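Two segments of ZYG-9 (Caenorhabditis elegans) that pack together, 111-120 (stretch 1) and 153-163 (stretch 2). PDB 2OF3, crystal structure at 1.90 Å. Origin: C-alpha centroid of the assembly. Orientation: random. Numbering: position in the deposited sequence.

Stretch 1 (111-120) CKVIVELIRD
Stretch 2 (153-163) RDIVNVLSDVV

Two nearly parallel α-helices of ZYG-9, residues 111-120 and 153-163, pack through a strip of aliphatic side chains, with no direct hydrogen bond between them and one water bridging their polar margin. Both segments are helical throughout, with phi/psi values mostly near -64/-42, and each continues a helix that begins earlier in the chain. Their N-to-C directions differ by 22° (signed crossing angle 22°), and the axes approach to 9.3 Å. The register is set by three CA-CA pairs: Lys112 with Ile155 at 5.5 Å, Val115 with Val158 at 6.4 Å and Arg119 with Val162 at 5.7 Å. Together the surfaces bury 527 Å².

Val158 (chi1 t) is the knob of the interface, seated among Lys112, Val115, Glu116 and Arg119. Its CG1 lies 3.4 Å from Val115 O and 3.6 Å from Val115 CG2. That carbonyl accepts the helical hydrogen bond from Arg119 N (2.8 Å), and the methyl packs against it. The side chain of Val115 (chi1 m), with CA-to-CB directed toward the second helix, reaches three residues: besides Val158, its CG2 meets Ile155 CG2 at 4.0 Å and its CG1 meets Leu159 CD2 at 4.0 Å. The CA-to-CB bond of Leu159 points away, but its m,t side chain brings its end back to the contact.

Toward the N-terminal end, Ile155 (chi1 m, chi2 148°) starts sideways and extends to the first helix, placing CD1 3.9 Å from Cys111 CB and CG1 3.9 Å from Lys112 CB. Toward the C-terminal end, Ile118 (m,t) sets CG2 3.9 Å from Val162 CG1, while Val162 CG2 lies 3.7 Å from Arg119 CB; Val162 is t.

Long polar side chains line one margin of this strip. Lys112 (t,p,t,m) passes Val158, with CE 4.2 Å from Val158 CG2, and its ammonium forms a long salt bridge within its own helix, NZ to Glu116 OE2 at 3.7 Å. The same NZ donates to the oxygen of water 1 (NZ to O 3.1 Å), which in turn donates to Asp154 OD2 (O to OD2 2.5 Å), linking the opposite charges of the two helices through solvent. The guanidinium of Arg119 (t,t,p, chi4 -159°) lies obliquely to Val158, NH1 to CG2 3.8 Å. Its charge is met within its own helix by Asp120 (chi1 m), whose OD1 accepts from NE at 3.1 Å and from NH2 at 3.0 Å in a salt bridge. Asp161 (chi1 m) only approaches, with OD2 4.2 Å from Arg119 CD.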

# COMPACT_ATOMS: atom_id res chain seq x y z
N CYS A 111 -10.67 -1.29 3.81
CA CYS A 111 -9.34 -1.82 3.50
C CYS A 111 -8.71 -2.38 4.77
O CYS A 111 -8.14 -3.46 4.75
CB CYS A 111 -8.41 -0.73 2.91
SG CYS A 111 -8.91 -0.18 1.27
N LYS A 112 -8.81 -1.64 5.87
CA LYS A 112 -8.29 -2.07 7.18
C LYS A 112 -8.86 -3.42 7.66
O LYS A 112 -8.12 -4.31 8.08
CB LYS A 112 -8.46 -0.95 8.22
CG LYS A 112 -7.96 -1.24 9.65
CD LYS A 112 -6.44 -1.04 9.80
CE LYS A 112 -6.01 -1.30 11.28
NZ LYS A 112 -6.63 -0.23 12.17
N VAL A 113 -10.16 -3.56 7.57
CA VAL A 113 -10.84 -4.77 8.01
C VAL A 113 -10.37 -5.94 7.17
O VAL A 113 -10.10 -7.03 7.68
CB VAL A 113 -12.39 -4.51 7.87
CG1 VAL A 113 -13.18 -5.73 7.61
CG2 VAL A 113 -12.94 -3.75 9.12
N ILE A 114 -10.28 -5.74 5.85
CA ILE A 114 -9.86 -6.81 4.93
C ILE A 114 -8.41 -7.27 5.21
O ILE A 114 -8.16 -8.47 5.34
CB ILE A 114 -10.04 -6.39 3.41
CG1 ILE A 114 -11.53 -6.41 3.00
CG2 ILE A 114 -9.27 -7.34 2.46
CD1 ILE A 114 -11.75 -5.69 1.68
N VAL A 115 -7.47 -6.33 5.34
CA VAL A 115 -6.06 -6.72 5.58
C VAL A 115 -5.83 -7.32 6.98
O VAL A 115 -5.01 -8.24 7.13
CB VAL A 115 -5.03 -5.58 5.22
CG1 VAL A 115 -5.25 -5.13 3.80
CG2 VAL A 115 -5.17 -4.37 6.19
N GLU A 116 -6.59 -6.84 7.97
CA GLU A 116 -6.64 -7.53 9.31
C GLU A 116 -7.16 -8.95 9.27
O GLU A 116 -6.56 -9.82 9.88
CB GLU A 116 -7.43 -6.72 10.30
CG GLU A 116 -6.51 -5.70 10.91
CD GLU A 116 -7.25 -4.69 11.76
OE1 GLU A 116 -8.52 -4.65 11.69
OE2 GLU A 116 -6.55 -3.91 12.44
N LEU A 117 -8.23 -9.22 8.49
CA LEU A 117 -8.71 -10.58 8.31
C LEU A 117 -7.73 -11.45 7.57
O LEU A 117 -7.53 -12.63 7.93
CB LEU A 117 -10.05 -10.60 7.55
CG LEU A 117 -11.34 -10.27 8.33
CD1 LEU A 117 -12.52 -9.98 7.32
CD2 LEU A 117 -11.62 -11.43 9.27
N ILE A 118 -7.09 -10.90 6.53
CA ILE A 118 -6.02 -11.64 5.85
C ILE A 118 -4.90 -11.95 6.85
O ILE A 118 -4.44 -13.13 6.94
CB ILE A 118 -5.47 -10.84 4.64
CG1 ILE A 118 -6.54 -10.72 3.55
CG2 ILE A 118 -4.11 -11.46 4.08
CD1 ILE A 118 -6.16 -9.62 2.43
N ARG A 119 -4.46 -10.94 7.61
CA ARG A 119 -3.37 -11.18 8.58
C ARG A 119 -3.77 -12.24 9.65
O ARG A 119 -3.07 -13.24 9.84
CB ARG A 119 -2.94 -9.88 9.27
CG ARG A 119 -1.85 -10.13 10.35
CD ARG A 119 -1.75 -8.94 11.31
NE ARG A 119 -3.03 -8.80 11.98
CZ ARG A 119 -3.48 -7.70 12.56
NH1 ARG A 119 -2.75 -6.56 12.59
NH2 ARG A 119 -4.69 -7.73 13.12
N ASP A 120 -4.89 -12.01 10.33
CA ASP A 120 -5.36 -12.93 11.41
C ASP A 120 -5.59 -14.36 10.99
O ASP A 120 -5.38 -15.27 11.80
CB ASP A 120 -6.63 -12.38 12.08
CG ASP A 120 -6.39 -11.05 12.73
OD1 ASP A 120 -5.22 -10.68 13.03
OD2 ASP A 120 -7.36 -10.33 12.96
N ARG A 153 -1.30 4.72 6.93
CA ARG A 153 -0.14 4.05 7.47
C ARG A 153 -0.51 2.88 8.30
O ARG A 153 0.23 1.89 8.31
CB ARG A 153 0.78 4.97 8.28
CG ARG A 153 1.80 4.24 9.18
CD ARG A 153 2.89 3.34 8.40
NE ARG A 153 4.06 4.17 8.40
CZ ARG A 153 5.12 4.17 9.22
NH1 ARG A 153 5.46 3.23 10.12
NH2 ARG A 153 5.93 5.16 9.00
N ASP A 154 -1.63 2.95 9.01
CA ASP A 154 -2.10 1.78 9.79
C ASP A 154 -2.40 0.60 8.89
O ASP A 154 -2.11 -0.55 9.27
CB ASP A 154 -3.37 2.09 10.61
CG ASP A 154 -3.15 3.13 11.71
OD1 ASP A 154 -1.99 3.22 12.24
OD2 ASP A 154 -4.12 3.87 12.02
N ILE A 155 -2.96 0.85 7.71
CA ILE A 155 -3.16 -0.27 6.72
C ILE A 155 -1.81 -0.77 6.18
O ILE A 155 -1.58 -1.94 6.09
CB ILE A 155 -4.11 0.13 5.53
CG1 ILE A 155 -5.52 0.41 6.01
CG2 ILE A 155 -4.12 -0.95 4.38
CD1 ILE A 155 -6.18 1.48 5.15
N VAL A 156 -0.89 0.13 5.88
CA VAL A 156 0.45 -0.27 5.46
C VAL A 156 1.09 -1.15 6.53
O VAL A 156 1.77 -2.10 6.20
CB VAL A 156 1.31 0.96 5.17
CG1 VAL A 156 2.77 0.52 4.89
CG2 VAL A 156 0.77 1.71 3.93
N ASN A 157 0.94 -0.82 7.81
CA ASN A 157 1.57 -1.58 8.92
C ASN A 157 1.03 -3.02 9.01
O ASN A 157 1.78 -3.96 9.30
CB ASN A 157 1.38 -0.86 10.29
CG ASN A 157 2.27 0.37 10.44
OD1 ASN A 157 3.23 0.58 9.67
ND2 ASN A 157 1.95 1.22 11.44
N VAL A 158 -0.26 -3.20 8.75
CA VAL A 158 -0.81 -4.59 8.65
C VAL A 158 -0.24 -5.37 7.43
O VAL A 158 0.21 -6.52 7.56
CB VAL A 158 -2.37 -4.58 8.62
CG1 VAL A 158 -2.94 -5.98 8.55
CG2 VAL A 158 -2.91 -3.84 9.89
N LEU A 159 -0.22 -4.75 6.26
CA LEU A 159 0.32 -5.37 5.08
C LEU A 159 1.79 -5.71 5.21
O LEU A 159 2.25 -6.69 4.65
CB LEU A 159 0.14 -4.44 3.86
CG LEU A 159 -1.26 -4.35 3.29
CD1 LEU A 159 -1.44 -3.08 2.43
CD2 LEU A 159 -1.53 -5.61 2.48
N SER A 160 2.56 -4.89 5.92
CA SER A 160 3.99 -5.16 6.15
C SER A 160 4.11 -6.47 6.91
O SER A 160 5.07 -7.19 6.70
CB SER A 160 4.64 -4.05 7.00
OG SER A 160 4.64 -2.78 6.37
N ASP A 161 3.19 -6.76 7.81
CA ASP A 161 3.20 -8.04 8.51
C ASP A 161 2.86 -9.19 7.61
O ASP A 161 3.47 -10.22 7.73
CB ASP A 161 2.22 -8.08 9.69
CG ASP A 161 2.72 -7.27 10.90
OD1 ASP A 161 3.95 -7.00 11.01
OD2 ASP A 161 1.87 -6.90 11.76
N VAL A 162 1.86 -9.03 6.74
CA VAL A 162 1.43 -10.07 5.81
C VAL A 162 2.48 -10.31 4.71
O VAL A 162 2.90 -11.48 4.46
CB VAL A 162 0.10 -9.67 5.13
CG1 VAL A 162 -0.27 -10.68 4.08
CG2 VAL A 162 -1.02 -9.54 6.16
N VAL A 163 2.94 -9.19 4.08
CA VAL A 163 3.78 -9.21 2.87
C VAL A 163 5.27 -9.33 3.23
O VAL A 163 6.02 -10.04 2.55
CB VAL A 163 3.47 -7.96 1.93
CG1 VAL A 163 4.35 -7.91 0.70
CG2 VAL A 163 1.98 -7.95 1.46
O HOH W 1 -6.33 2.81 11.69